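Local coordinates for Slr0280 protein (Synechocystis sp., PDB 5H3K) that is of unknown function but carries a phosphodiester glycosidase (NAGPA-family) domain and may therefore act on sugar phosphodiesters, at residues 385-389 with 400-404; 410-416 with 461-467; 527-533 with 555-561; 544-548 with 581-585. One frame throughout, in Å; residues are numbered along the deposited sequence.

Along the chain from the N terminus, interaction 1 closes the end of a beta hairpin, with ten residues, six of them in strand, between its segments. Interaction 2 then spans 44 residues to pair strand 460-466 with strand 411-415, which follows the hairpin. The two follow in series within one mixed sheet and touch through the salt bridge from E388 to R414. Farther on, interactions 3 and 4 cross, their segments alternating. Interaction 3 lays the start of helix 558-567 against strand 531-536; interaction 4 packs the neighbouring strand 542-547 on residues 581-585, which lead into another sheet. S530 and H548 join this pair by a hydrogen bond.

Interaction 1 of 4, residues 385-389 with 400-404; sequences SLSEI and ANYLN
CG lies anti to the backbone N in both L386 (chi1 170°) and L403 (chi1 171°), which swings the two leucine branches together, while E388 has CG anti to its carbonyl carbon (chi1 -60°) and extends its chain across L403. The leucines meet methyl to methyl, L386 CD2 standing 3.8 Å from L403 CD2. E388 crosses L403 at about a right angle and lays its carboxylate beside the isobutyl group: OE1 comes 3.7 Å from L403 CD1, and OE2 lies 3.9 Å from L403 CD2. Leucine suits this place because one methyl meets OE1 and the other meets both OE2 and L386. The buried carboxylate is paid for elsewhere. R414 NE forms a salt bridge with E388 OE1, and a water that donates to the same oxygen at 2.8 Å also makes a weak bond to the carbonyl oxygen of Y402. Cut back to alanine, the E388 position would probably leave R414 without its charged mate and open a gap beside the methyls of L403. Behind the side chains, E388 and A400 form a hydrogen-bonded antiparallel pair, with E388 N to A400 O at 3.1 Å and A400 N to E388 O at 2.8 Å. On the face they share, E388 CB and A400 CB lie 4.3 Å apart, close packing that the small alanine allows. This pairing belongs to the beta hairpin of strands 379-392 and 397-403 in the mixed sheet.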
loop_
_atom_site.group_PDB
_atom_site.type_symbol
_atom_site.label_atom_id
_atom_site.label_comp_id
_atom_site.label_asym_id
_atom_site.label_seq_id
_atom_site.Cartn_x
_atom_site.Cartn_y
_atom_site.Cartn_z
ATOM N N SER A 385 -8.219 13.268 -18.636
ATOM C CA SER A 385 -8.376 12.493 -19.862
ATOM C C SER A 385 -7.153 12.717 -20.744
ATOM O O SER A 385 -6.450 13.718 -20.617
ATOM C CB SER A 385 -9.673 12.846 -20.592
ATOM O OG SER A 385 -9.660 14.205 -20.974
ATOM N N LEU A 386 -6.885 11.759 -21.619
ATOM C CA LEU A 386 -5.724 11.851 -22.490
ATOM C C LEU A 386 -6.203 11.493 -23.873
ATOM O O LEU A 386 -6.915 10.510 -24.037
ATOM C CB LEU A 386 -4.658 10.850 -22.051
ATOM C CG LEU A 386 -3.471 10.657 -22.998
ATOM C CD1 LEU A 386 -2.577 11.887 -22.964
ATOM C CD2 LEU A 386 -2.682 9.388 -22.649
ATOM N N SER A 387 -5.864 12.301 -24.868
ATOM C CA SER A 387 -6.112 11.885 -26.240
ATOM C C SER A 387 -4.796 11.908 -26.993
ATOM O O SER A 387 -3.971 12.804 -26.795
ATOM C CB SER A 387 -7.166 12.765 -26.924
ATOM O OG SER A 387 -6.703 14.088 -27.087
ATOM N N GLU A 388 -4.585 10.897 -27.830
ATOM C CA GLU A 388 -3.400 10.858 -28.671
ATOM C C GLU A 388 -3.832 11.059 -30.104
ATOM O O GLU A 388 -4.699 10.341 -30.595
ATOM C CB GLU A 388 -2.691 9.509 -28.543
ATOM C CG GLU A 388 -2.236 9.192 -27.119
ATOM C CD GLU A 388 -1.319 7.991 -27.046
ATOM O OE1 GLU A 388 -1.776 6.859 -27.338
ATOM O OE2 GLU A 388 -0.133 8.186 -26.701
ATOM N N ILE A 389 -3.236 12.045 -30.765
ATOM C CA ILE A 389 -3.467 12.244 -32.193
ATOM C C ILE A 389 -2.396 11.493 -32.961
ATOM O O ILE A 389 -1.197 11.704 -32.746
ATOM C CB ILE A 389 -3.410 13.723 -32.587
ATOM C CG1 ILE A 389 -4.469 14.506 -31.810
ATOM C CG2 ILE A 389 -3.635 13.873 -34.087
ATOM C CD1 ILE A 389 -5.822 13.847 -31.859
ATOM N N ALA A 400 -6.699 8.378 -30.888
ATOM C CA ALA A 400 -6.745 7.186 -30.056
ATOM C C ALA A 400 -7.145 7.607 -28.641
ATOM O O ALA A 400 -6.572 8.542 -28.081
ATOM C CB ALA A 400 -5.393 6.507 -30.051
ATOM N N ASN A 401 -8.130 6.926 -28.068
ATOM C CA ASN A 401 -8.652 7.325 -26.765
ATOM C C ASN A 401 -8.322 6.371 -25.620
ATOM O O ASN A 401 -8.739 6.601 -24.479
ATOM C CB ASN A 401 -10.170 7.519 -26.842
ATOM C CG ASN A 401 -10.561 8.730 -27.669
ATOM O OD1 ASN A 401 -11.374 8.627 -28.592
ATOM N ND2 ASN A 401 -9.974 9.883 -27.353
ATOM N N TYR A 402 -7.596 5.298 -25.925
ATOM C CA TYR A 402 -7.201 4.326 -24.915
ATOM C C TYR A 402 -5.734 3.980 -25.106
ATOM O O TYR A 402 -5.287 3.727 -26.227
ATOM C CB TYR A 402 -8.080 3.071 -25.007
ATOM C CG TYR A 402 -9.544 3.428 -24.978
ATOM C CD1 TYR A 402 -10.195 3.666 -23.771
ATOM C CD2 TYR A 402 -10.263 3.585 -26.157
ATOM C CE1 TYR A 402 -11.530 4.025 -23.741
ATOM C CE2 TYR A 402 -11.602 3.945 -26.140
ATOM C CZ TYR A 402 -12.226 4.164 -24.931
ATOM O OH TYR A 402 -13.560 4.524 -24.920
ATOM N N LEU A 403 -4.980 3.982 -24.015
ATOM C CA LEU A 403 -3.554 3.699 -24.089
ATOM C C LEU A 403 -3.213 2.713 -22.993
ATOM O O LEU A 403 -3.522 2.969 -21.826
ATOM C CB LEU A 403 -2.765 4.997 -23.876
ATOM C CG LEU A 403 -1.242 4.887 -23.712
ATOM C CD1 LEU A 403 -0.627 4.309 -24.984
ATOM C CD2 LEU A 403 -0.635 6.270 -23.383
ATOM N N ASN A 404 -2.593 1.596 -23.359
ATOM C CA ASN A 404 -2.138 0.617 -22.377
ATOM C C ASN A 404 -3.183 0.324 -21.300
ATOM O O ASN A 404 -2.884 0.379 -20.106
ATOM C CB ASN A 404 -0.829 1.092 -21.732
ATOM C CG ASN A 404 0.333 1.074 -22.714
ATOM O OD1 ASN A 404 0.290 0.341 -23.695
ATOM N ND2 ASN A 404 1.362 1.877 -22.465
HETATM O O HOH W 1 -4.482 6.603 -26.782
#

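Interaction 2 of 4, residues 410-416 with 461-467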
loop_
_atom_site.group_PDB
_atom_site.type_symbol
_atom_site.label_atom_id
_atom_site.label_comp_id
_atom_site.label_asym_id
_atom_site.label_seq_id
_atom_site.Cartn_x
_atom_site.Cartn_y
_atom_site.Cartn_z
ATOM N N ARG A 410 -15.555 0.496 -27.776
ATOM C CA ARG A 410 -15.343 0.757 -29.191
ATOM C C ARG A 410 -14.506 2.022 -29.335
ATOM O O ARG A 410 -14.721 3.011 -28.622
ATOM C CB ARG A 410 -16.681 0.912 -29.913
ATOM C CG ARG A 410 -17.441 -0.407 -30.025
ATOM C CD ARG A 410 -18.857 -0.210 -30.567
ATOM N NE ARG A 410 -18.882 -0.020 -32.015
ATOM C CZ ARG A 410 -18.888 1.166 -32.617
ATOM N NH1 ARG A 410 -18.865 2.283 -31.896
ATOM N NH2 ARG A 410 -18.920 1.231 -33.943
ATOM N N GLY A 411 -13.529 1.985 -30.235
ATOM C CA GLY A 411 -12.644 3.120 -30.438
ATOM C C GLY A 411 -11.252 2.654 -30.837
ATOM O O GLY A 411 -11.048 1.476 -31.133
ATOM N N ILE A 412 -10.299 3.580 -30.851
ATOM C CA ILE A 412 -8.933 3.235 -31.216
ATOM C C ILE A 412 -8.050 3.193 -29.971
ATOM O O ILE A 412 -8.014 4.155 -29.202
ATOM C CB ILE A 412 -8.360 4.241 -32.220
ATOM C CG1 ILE A 412 -9.197 4.222 -33.506
ATOM C CG2 ILE A 412 -6.877 3.949 -32.488
ATOM C CD1 ILE A 412 -8.927 5.382 -34.437
ATOM N N ALA A 413 -7.336 2.083 -29.793
ATOM C CA ALA A 413 -6.453 1.903 -28.634
ATOM C C ALA A 413 -5.014 1.715 -29.088
ATOM O O ALA A 413 -4.748 1.335 -30.234
ATOM C CB ALA A 413 -6.908 0.723 -27.787
ATOM N N ARG A 414 -4.073 1.993 -28.196
ATOM C CA ARG A 414 -2.670 1.850 -28.536
ATOM C C ARG A 414 -2.002 1.082 -27.398
ATOM O O ARG A 414 -2.375 1.246 -26.227
ATOM C CB ARG A 414 -2.050 3.236 -28.719
ATOM C CG ARG A 414 -0.855 3.294 -29.635
ATOM C CD ARG A 414 -0.512 4.747 -29.987
ATOM N NE ARG A 414 0.047 5.503 -28.864
ATOM C CZ ARG A 414 1.341 5.544 -28.568
ATOM N NH1 ARG A 414 2.221 4.848 -29.291
ATOM N NH2 ARG A 414 1.757 6.268 -27.537
ATOM N N TYR A 415 -1.052 0.222 -27.744
ATOM C CA TYR A 415 -0.309 -0.558 -26.767
ATOM C C TYR A 415 1.179 -0.442 -27.061
ATOM O O TYR A 415 1.632 -0.778 -28.155
ATOM C CB TYR A 415 -0.753 -2.019 -26.790
ATOM C CG TYR A 415 -2.131 -2.215 -26.212
ATOM C CD1 TYR A 415 -2.312 -2.331 -24.835
ATOM C CD2 TYR A 415 -3.258 -2.259 -27.031
ATOM C CE1 TYR A 415 -3.584 -2.504 -24.287
ATOM C CE2 TYR A 415 -4.541 -2.430 -26.494
ATOM C CZ TYR A 415 -4.693 -2.551 -25.119
ATOM O OH TYR A 415 -5.959 -2.713 -24.585
ATOM N N THR A 416 1.927 0.052 -26.079
ATOM C CA THR A 416 3.356 0.315 -26.236
ATOM C C THR A 416 4.127 -0.731 -25.435
ATOM O O THR A 416 3.511 -1.562 -24.758
ATOM C CB THR A 416 3.713 1.736 -25.780
ATOM O OG1 THR A 416 3.710 1.806 -24.343
ATOM C CG2 THR A 416 2.736 2.741 -26.361
ATOM N N TYR A 461 4.943 -0.082 -31.396
ATOM C CA TYR A 461 3.688 -0.226 -30.662
ATOM C C TYR A 461 2.621 -0.844 -31.543
ATOM O O TYR A 461 2.833 -1.047 -32.743
ATOM C CB TYR A 461 3.198 1.138 -30.144
ATOM C CG TYR A 461 3.036 2.209 -31.208
ATOM C CD1 TYR A 461 1.815 2.406 -31.852
ATOM C CD2 TYR A 461 4.094 3.042 -31.541
ATOM C CE1 TYR A 461 1.660 3.398 -32.811
ATOM C CE2 TYR A 461 3.950 4.032 -32.496
ATOM C CZ TYR A 461 2.737 4.204 -33.128
ATOM O OH TYR A 461 2.619 5.193 -34.084
ATOM N N LEU A 462 1.471 -1.142 -30.947
ATOM C CA LEU A 462 0.345 -1.671 -31.700
ATOM C C LEU A 462 -0.785 -0.661 -31.669
ATOM O O LEU A 462 -1.015 -0.001 -30.642
ATOM C CB LEU A 462 -0.137 -2.989 -31.100
ATOM C CG LEU A 462 0.883 -4.119 -31.011
ATOM C CD1 LEU A 462 0.230 -5.377 -30.421
ATOM C CD2 LEU A 462 1.447 -4.409 -32.413
ATOM N N ILE A 463 -1.463 -0.503 -32.803
ATOM C CA ILE A 463 -2.727 0.207 -32.829
ATOM C C ILE A 463 -3.826 -0.843 -32.913
ATOM O O ILE A 463 -3.791 -1.734 -33.776
ATOM C CB ILE A 463 -2.830 1.162 -34.021
ATOM C CG1 ILE A 463 -1.775 2.266 -33.910
ATOM C CG2 ILE A 463 -4.236 1.746 -34.085
ATOM C CD1 ILE A 463 -1.535 3.057 -35.228
ATOM N N ILE A 464 -4.784 -0.755 -31.997
ATOM C CA ILE A 464 -5.895 -1.701 -31.932
ATOM C C ILE A 464 -7.192 -0.981 -32.291
ATOM O O ILE A 464 -7.549 0.032 -31.677
ATOM C CB ILE A 464 -6.037 -2.330 -30.524
ATOM C CG1 ILE A 464 -4.814 -3.191 -30.185
ATOM C CG2 ILE A 464 -7.306 -3.163 -30.432
ATOM C CD1 ILE A 464 -4.578 -4.334 -31.142
ATOM N N ASP A 465 -7.886 -1.482 -33.306
ATOM C CA ASP A 465 -9.154 -0.876 -33.702
ATOM C C ASP A 465 -10.280 -1.764 -33.199
ATOM O O ASP A 465 -10.384 -2.927 -33.593
ATOM C CB ASP A 465 -9.213 -0.728 -35.226
ATOM C CG ASP A 465 -10.488 -0.059 -35.712
ATOM O OD1 ASP A 465 -11.318 0.366 -34.871
ATOM O OD2 ASP A 465 -10.645 0.061 -36.953
ATOM N N ARG A 466 -11.104 -1.217 -32.313
ATOM C CA ARG A 466 -12.277 -1.925 -31.817
ATOM C C ARG A 466 -13.530 -1.255 -32.372
ATOM O O ARG A 466 -13.791 -0.075 -32.106
ATOM C CB ARG A 466 -12.284 -1.943 -30.280
ATOM C CG ARG A 466 -11.012 -2.540 -29.685
ATOM C CD ARG A 466 -11.083 -2.626 -28.171
ATOM N NE ARG A 466 -9.976 -3.399 -27.626
ATOM C CZ ARG A 466 -9.110 -2.939 -26.729
ATOM N NH1 ARG A 466 -9.220 -1.701 -26.282
ATOM N NH2 ARG A 466 -8.131 -3.722 -26.283
ATOM N N GLY A 467 -14.278 -1.996 -33.188
ATOM C CA GLY A 467 -15.492 -1.468 -33.796
ATOM C C GLY A 467 -15.305 -0.752 -35.128
ATOM O O GLY A 467 -16.107 0.123 -35.484
HETATM O O HOH W 2 -10.825 0.687 -28.162
#
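Strands 411-415 and 461-466 run antiparallel, their axes 4.6 Å apart at closest approach and 159° from one another in direction, with paired backbone bonds at G411 and R466, A413 and I464, and Y415 and L462. The face bearing I412, R414, I463 and D465 ends in a cation-pi contact with Y461. R414 NH1 stands 3.3 Å above the plane of that ring, over its centre, and the guanidinium and ring planes are 88° apart, so the arginine presents its edge to the aromatic face. R414 NE makes a salt bridge with E388 OE1, which anchors the guanidinium over the ring. I412 and I463 lie side by side, CG2 to CG2 at 3.8 Å, branched residues well suited to an extended strand. On the face of A413, Y415, L462, I464 and R466, Y415 has CG anti to its carbonyl carbon (chi1 -71°), which places its ring edge beside I464, CD2 lying 3.6 Å from I464 CG1. The extended chain of R466 then carries its guanidinium to the phenol: R466 NH2 donates to Y415 OH over 2.9 Å, with the hydroxyl close to the guanidinium plane. R466 is positioned further by E430 and Y423, and Y415 OH also bonds S405 O. A phenylalanine in place of Y415 is likely to leave R466 NH2 and S405 O without this shared hydroxyl partner. G411 adopts a conformation that would jam a side chain against the preceding carbonyl oxygen. Strand 411-415 has a parallel neighbour, 397-403, on one side and an antiparallel one on the other, as in a mixed beta sheet.

Interaction 3 of 4, residues 527-533 with 555-561; sequences QRASRSA and GASLGEF
R531 reaches A556 side-on, both NE and NH2 donating to the carbonyl oxygen A556 O, at 3.0 Å and 3.1 Å. NH2 comes in the carbonyl plane on a lone pair, whereas NE and the third donor, A529 N, 3.1 Å from A556 O, lie above that plane. The guanidinium is sandwiched between L558 on one face and A529 CB on the other. The R531 chain bends at chi2 (-73°), which lets CB sit 3.3 Å from the centroid of the F561 ring in a CH-pi contact while the guanidinium turns to A556 O; A533 CB also touches F561 CE2. Glycine suits position 555, where a side chain would run into the A529 backbone. Farther out, S557 and E560 form a capping box that starts the helix: S557 N donates to E560 OE1 at 2.9 Å, and E560 N to S557 OG at 3.1 Å. R528 lays one guanidinium face on S557 CB, its NH2 bonds Q526 O and a water links its NE to E560 OE2; R550 takes a salt bridge with E560 OE1. A carbonyl gripped by three N-H groups is probably strongly polarised, and two bonds plus the groups on its faces probably hold the arginine against rotation.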
loop_
_atom_site.group_PDB
_atom_site.type_symbol
_atom_site.label_atom_id
_atom_site.label_comp_id
_atom_site.label_asym_id
_atom_site.label_seq_id
_atom_site.Cartn_x
_atom_site.Cartn_y
_atom_site.Cartn_z
ATOM N N GLN A 527 -22.171 1.550 -1.603
ATOM C CA GLN A 527 -21.371 0.608 -0.847
ATOM C C GLN A 527 -20.685 1.255 0.374
ATOM O O GLN A 527 -20.230 2.406 0.312
ATOM C CB GLN A 527 -20.349 0.011 -1.810
ATOM C CG GLN A 527 -19.424 -1.025 -1.262
ATOM C CD GLN A 527 -18.551 -1.598 -2.363
ATOM O OE1 GLN A 527 -18.113 -0.871 -3.264
ATOM N NE2 GLN A 527 -18.307 -2.906 -2.310
ATOM N N ARG A 528 -20.653 0.520 1.487
ATOM C CA ARG A 528 -19.849 0.879 2.662
ATOM C C ARG A 528 -18.610 -0.021 2.694
ATOM O O ARG A 528 -18.736 -1.241 2.610
ATOM C CB ARG A 528 -20.656 0.663 3.943
ATOM C CG ARG A 528 -21.394 1.894 4.423
ATOM C CD ARG A 528 -22.395 2.373 3.429
ATOM N NE ARG A 528 -23.138 3.527 3.926
ATOM C CZ ARG A 528 -24.094 4.133 3.232
ATOM N NH1 ARG A 528 -24.735 5.180 3.738
ATOM N NH2 ARG A 528 -24.406 3.681 2.025
ATOM N N ALA A 529 -17.416 0.561 2.799
ATOM C CA ALA A 529 -16.203 -0.243 2.640
ATOM C C ALA A 529 -14.965 0.378 3.268
ATOM O O ALA A 529 -14.973 1.561 3.623
ATOM C CB ALA A 529 -15.945 -0.498 1.139
ATOM N N SER A 530 -13.900 -0.420 3.378
ATOM C CA SER A 530 -12.568 0.115 3.648
ATOM C C SER A 530 -12.253 1.108 2.537
ATOM O O SER A 530 -12.699 0.933 1.397
ATOM C CB SER A 530 -11.514 -0.994 3.663
ATOM O OG SER A 530 -11.808 -1.946 4.679
ATOM N N ARG A 531 -11.517 2.166 2.870
ATOM C CA ARG A 531 -11.143 3.191 1.885
ATOM C C ARG A 531 -9.663 3.581 1.939
ATOM O O ARG A 531 -9.020 3.525 2.997
ATOM C CB ARG A 531 -11.997 4.455 2.064
ATOM C CG ARG A 531 -13.512 4.220 2.062
ATOM C CD ARG A 531 -14.044 3.897 0.654
ATOM N NE ARG A 531 -15.482 3.656 0.736
ATOM C CZ ARG A 531 -16.252 3.267 -0.273
ATOM N NH1 ARG A 531 -15.738 3.085 -1.485
ATOM N NH2 ARG A 531 -17.552 3.065 -0.056
ATOM N N SER A 532 -9.133 3.958 0.780
ATOM C CA SER A 532 -7.782 4.510 0.673
ATOM C C SER A 532 -7.874 5.867 -0.010
ATOM O O SER A 532 -8.744 6.091 -0.851
ATOM C CB SER A 532 -6.865 3.595 -0.156
ATOM O OG SER A 532 -6.645 2.358 0.497
ATOM N N ALA A 533 -6.982 6.785 0.343
ATOM C CA ALA A 533 -6.936 8.069 -0.344
ATOM C C ALA A 533 -5.536 8.630 -0.360
ATOM O O ALA A 533 -4.688 8.265 0.468
ATOM C CB ALA A 533 -7.916 9.089 0.289
ATOM N N GLY A 555 -17.833 0.101 7.165
ATOM C CA GLY A 555 -16.846 0.996 6.576
ATOM C C GLY A 555 -17.549 2.234 6.040
ATOM O O GLY A 555 -18.780 2.306 6.035
ATOM N N ALA A 556 -16.775 3.218 5.597
ATOM C CA ALA A 556 -17.346 4.495 5.172
ATOM C C ALA A 556 -17.986 4.410 3.797
ATOM O O ALA A 556 -17.516 3.673 2.940
ATOM C CB ALA A 556 -16.272 5.588 5.176
ATOM N N SER A 557 -19.063 5.171 3.592
ATOM C CA SER A 557 -19.559 5.469 2.259
ATOM C C SER A 557 -18.616 6.489 1.640
ATOM O O SER A 557 -17.750 7.023 2.330
ATOM C CB SER A 557 -20.971 6.061 2.319
ATOM O OG SER A 557 -20.945 7.349 2.919
ATOM N N LEU A 558 -18.768 6.763 0.345
ATOM C CA LEU A 558 -17.926 7.779 -0.305
ATOM C C LEU A 558 -18.097 9.167 0.334
ATOM O O LEU A 558 -17.117 9.896 0.532
ATOM C CB LEU A 558 -18.197 7.848 -1.816
ATOM C CG LEU A 558 -17.813 6.631 -2.663
ATOM C CD1 LEU A 558 -18.436 6.773 -4.056
ATOM C CD2 LEU A 558 -16.296 6.488 -2.752
ATOM N N GLY A 559 -19.334 9.540 0.654
ATOM C CA GLY A 559 -19.586 10.820 1.294
ATOM C C GLY A 559 -18.974 10.926 2.680
ATOM O O GLY A 559 -18.413 11.968 3.056
ATOM N N GLU A 560 -19.106 9.849 3.451
ATOM C CA GLU A 560 -18.486 9.768 4.771
ATOM C C GLU A 560 -16.971 9.862 4.688
ATOM O O GLU A 560 -16.346 10.548 5.500
ATOM C CB GLU A 560 -18.918 8.491 5.493
ATOM C CG GLU A 560 -20.377 8.555 5.959
ATOM C CD GLU A 560 -20.933 7.215 6.422
ATOM O OE1 GLU A 560 -20.409 6.159 5.984
ATOM O OE2 GLU A 560 -21.917 7.220 7.212
ATOM N N PHE A 561 -16.380 9.177 3.710
ATOM C CA PHE A 561 -14.934 9.214 3.547
ATOM C C PHE A 561 -14.473 10.637 3.210
ATOM O O PHE A 561 -13.464 11.095 3.733
ATOM C CB PHE A 561 -14.479 8.202 2.481
ATOM C CG PHE A 561 -12.983 7.968 2.455
ATOM C CD1 PHE A 561 -12.264 7.814 3.638
ATOM C CD2 PHE A 561 -12.305 7.882 1.242
ATOM C CE1 PHE A 561 -10.875 7.597 3.623
ATOM C CE2 PHE A 561 -10.931 7.652 1.209
ATOM C CZ PHE A 561 -10.209 7.516 2.398
HETATM O O HOH W 3 -20.570 4.896 -1.003
HETATM O O HOH W 4 -18.316 -2.450 5.526
HETATM O O HOH W 5 -23.534 4.987 6.507
#

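Interaction 4 of 4, residues 544-548 with 581-585; sequences LVASH and STSLA
T582 CG2 approaches the H548 imidazole obliquely, 3.7 Å from H548 CE1, and the two side chains come from opposite directions. Both ring nitrogens have partners beyond these segments, ND1 bonded to S530 OG and NE2 to D592 OD2, which fixes how the ring is turned. T582 CG2 sits anti to the backbone N and the hydroxyl stands beside it (chi1 -69°), a torsion that sends the methyl toward H548 and A546 and lets OG1 reach S532 OG. Threonine is apt here because one branch packs apolar atoms and the other satisfies a polar one. The same methyl, T582 CG2, touches A546 CB at 3.7 Å, a contact the small alanine permits. A546 CA and T582 CA are 6.5 Å apart. Here strand 542-547 of an eight-stranded antiparallel sheet packs on the approach to strand 584-586, which belongs to a different antiparallel sheet: L544 and A546 point their side chains at T582 and L584, and these point back, within the phosphodiester glycosidase family region. The touching parts run 130° apart. L584 continues the apolar seam, its CB 4.2 Å from A546 CB, while its CD1 is 4.2 Å from L544 CB. With CG anti to the backbone N (chi1 172°), L584 carries its branches toward L544 and strand 542-547, where I338 and T296 also pack on it. D592 ties both sides, as its OD1 takes the L584 amide. S583 turns away from the seam, and its OG donates to S581 O across 2.8 Å, stitching the loop before strand 584-586, while N339 holds the S583 amide.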
loop_
_atom_site.group_PDB
_atom_site.type_symbol
_atom_site.label_atom_id
_atom_site.label_comp_id
_atom_site.label_asym_id
_atom_site.label_seq_id
_atom_site.Cartn_x
_atom_site.Cartn_y
_atom_site.Cartn_z
ATOM N N LEU A 544 -1.312 10.031 3.016
ATOM C CA LEU A 544 -1.821 8.743 2.564
ATOM C C LEU A 544 -2.737 8.247 3.675
ATOM O O LEU A 544 -2.347 8.242 4.855
ATOM C CB LEU A 544 -0.677 7.760 2.327
ATOM C CG LEU A 544 0.469 8.235 1.429
ATOM C CD1 LEU A 544 1.480 7.112 1.235
ATOM C CD2 LEU A 544 -0.040 8.702 0.075
ATOM N N VAL A 545 -3.948 7.824 3.317
ATOM C CA VAL A 545 -4.993 7.531 4.306
ATOM C C VAL A 545 -5.642 6.166 4.086
ATOM O O VAL A 545 -6.043 5.845 2.967
ATOM C CB VAL A 545 -6.123 8.586 4.208
ATOM C CG1 VAL A 545 -7.189 8.338 5.285
ATOM C CG2 VAL A 545 -5.555 9.993 4.311
ATOM N N ALA A 546 -5.741 5.371 5.149
ATOM C CA ALA A 546 -6.460 4.090 5.119
ATOM C C ALA A 546 -7.464 4.053 6.264
ATOM O O ALA A 546 -7.086 4.252 7.427
ATOM C CB ALA A 546 -5.475 2.905 5.249
ATOM N N SER A 547 -8.728 3.794 5.944
ATOM C CA SER A 547 -9.782 3.676 6.948
ATOM C C SER A 547 -10.498 2.342 6.804
ATOM O O SER A 547 -10.632 1.806 5.707
ATOM C CB SER A 547 -10.788 4.821 6.842
ATOM O OG SER A 547 -11.536 4.719 5.644
ATOM N N HIS A 548 -10.975 1.797 7.915
ATOM C CA HIS A 548 -11.744 0.555 7.825
ATOM C C HIS A 548 -13.125 0.724 8.443
ATOM O O HIS A 548 -13.819 1.686 8.105
ATOM C CB HIS A 548 -10.920 -0.622 8.357
ATOM C CG HIS A 548 -9.671 -0.861 7.552
ATOM N ND1 HIS A 548 -9.690 -1.544 6.356
ATOM C CD2 HIS A 548 -8.393 -0.465 7.749
ATOM C CE1 HIS A 548 -8.461 -1.580 5.857
ATOM N NE2 HIS A 548 -7.658 -0.934 6.677
ATOM N N SER A 581 -8.636 -4.179 -1.169
ATOM C CA SER A 581 -7.414 -3.597 -1.729
ATOM C C SER A 581 -6.727 -2.632 -0.761
ATOM O O SER A 581 -5.512 -2.456 -0.834
ATOM C CB SER A 581 -7.693 -2.865 -3.037
ATOM O OG SER A 581 -8.193 -3.754 -4.020
ATOM N N THR A 582 -7.489 -2.019 0.141
ATOM C CA THR A 582 -6.904 -1.004 1.030
ATOM C C THR A 582 -5.757 -1.595 1.844
ATOM O O THR A 582 -5.931 -2.589 2.534
ATOM C CB THR A 582 -7.954 -0.370 1.967
ATOM O OG1 THR A 582 -8.857 0.430 1.186
ATOM C CG2 THR A 582 -7.268 0.538 3.003
ATOM N N SER A 583 -4.585 -0.967 1.760
ATOM C CA SER A 583 -3.408 -1.411 2.502
ATOM C C SER A 583 -2.336 -0.322 2.461
ATOM O O SER A 583 -2.097 0.301 1.423
ATOM C CB SER A 583 -2.900 -2.748 1.939
ATOM O OG SER A 583 -3.088 -2.792 0.523
ATOM N N LEU A 584 -1.716 -0.086 3.607
ATOM C CA LEU A 584 -0.761 1.007 3.768
ATOM C C LEU A 584 0.464 0.435 4.459
ATOM O O LEU A 584 0.360 -0.065 5.584
ATOM C CB LEU A 584 -1.395 2.114 4.623
ATOM C CG LEU A 584 -0.553 3.296 5.108
ATOM C CD1 LEU A 584 0.129 3.950 3.924
ATOM C CD2 LEU A 584 -1.448 4.293 5.839
ATOM N N ALA A 585 1.621 0.486 3.784
ATOM C CA ALA A 585 2.841 -0.140 4.308
ATOM C C ALA A 585 3.873 0.911 4.688
ATOM O O ALA A 585 4.065 1.890 3.967
ATOM C CB ALA A 585 3.449 -1.136 3.294
#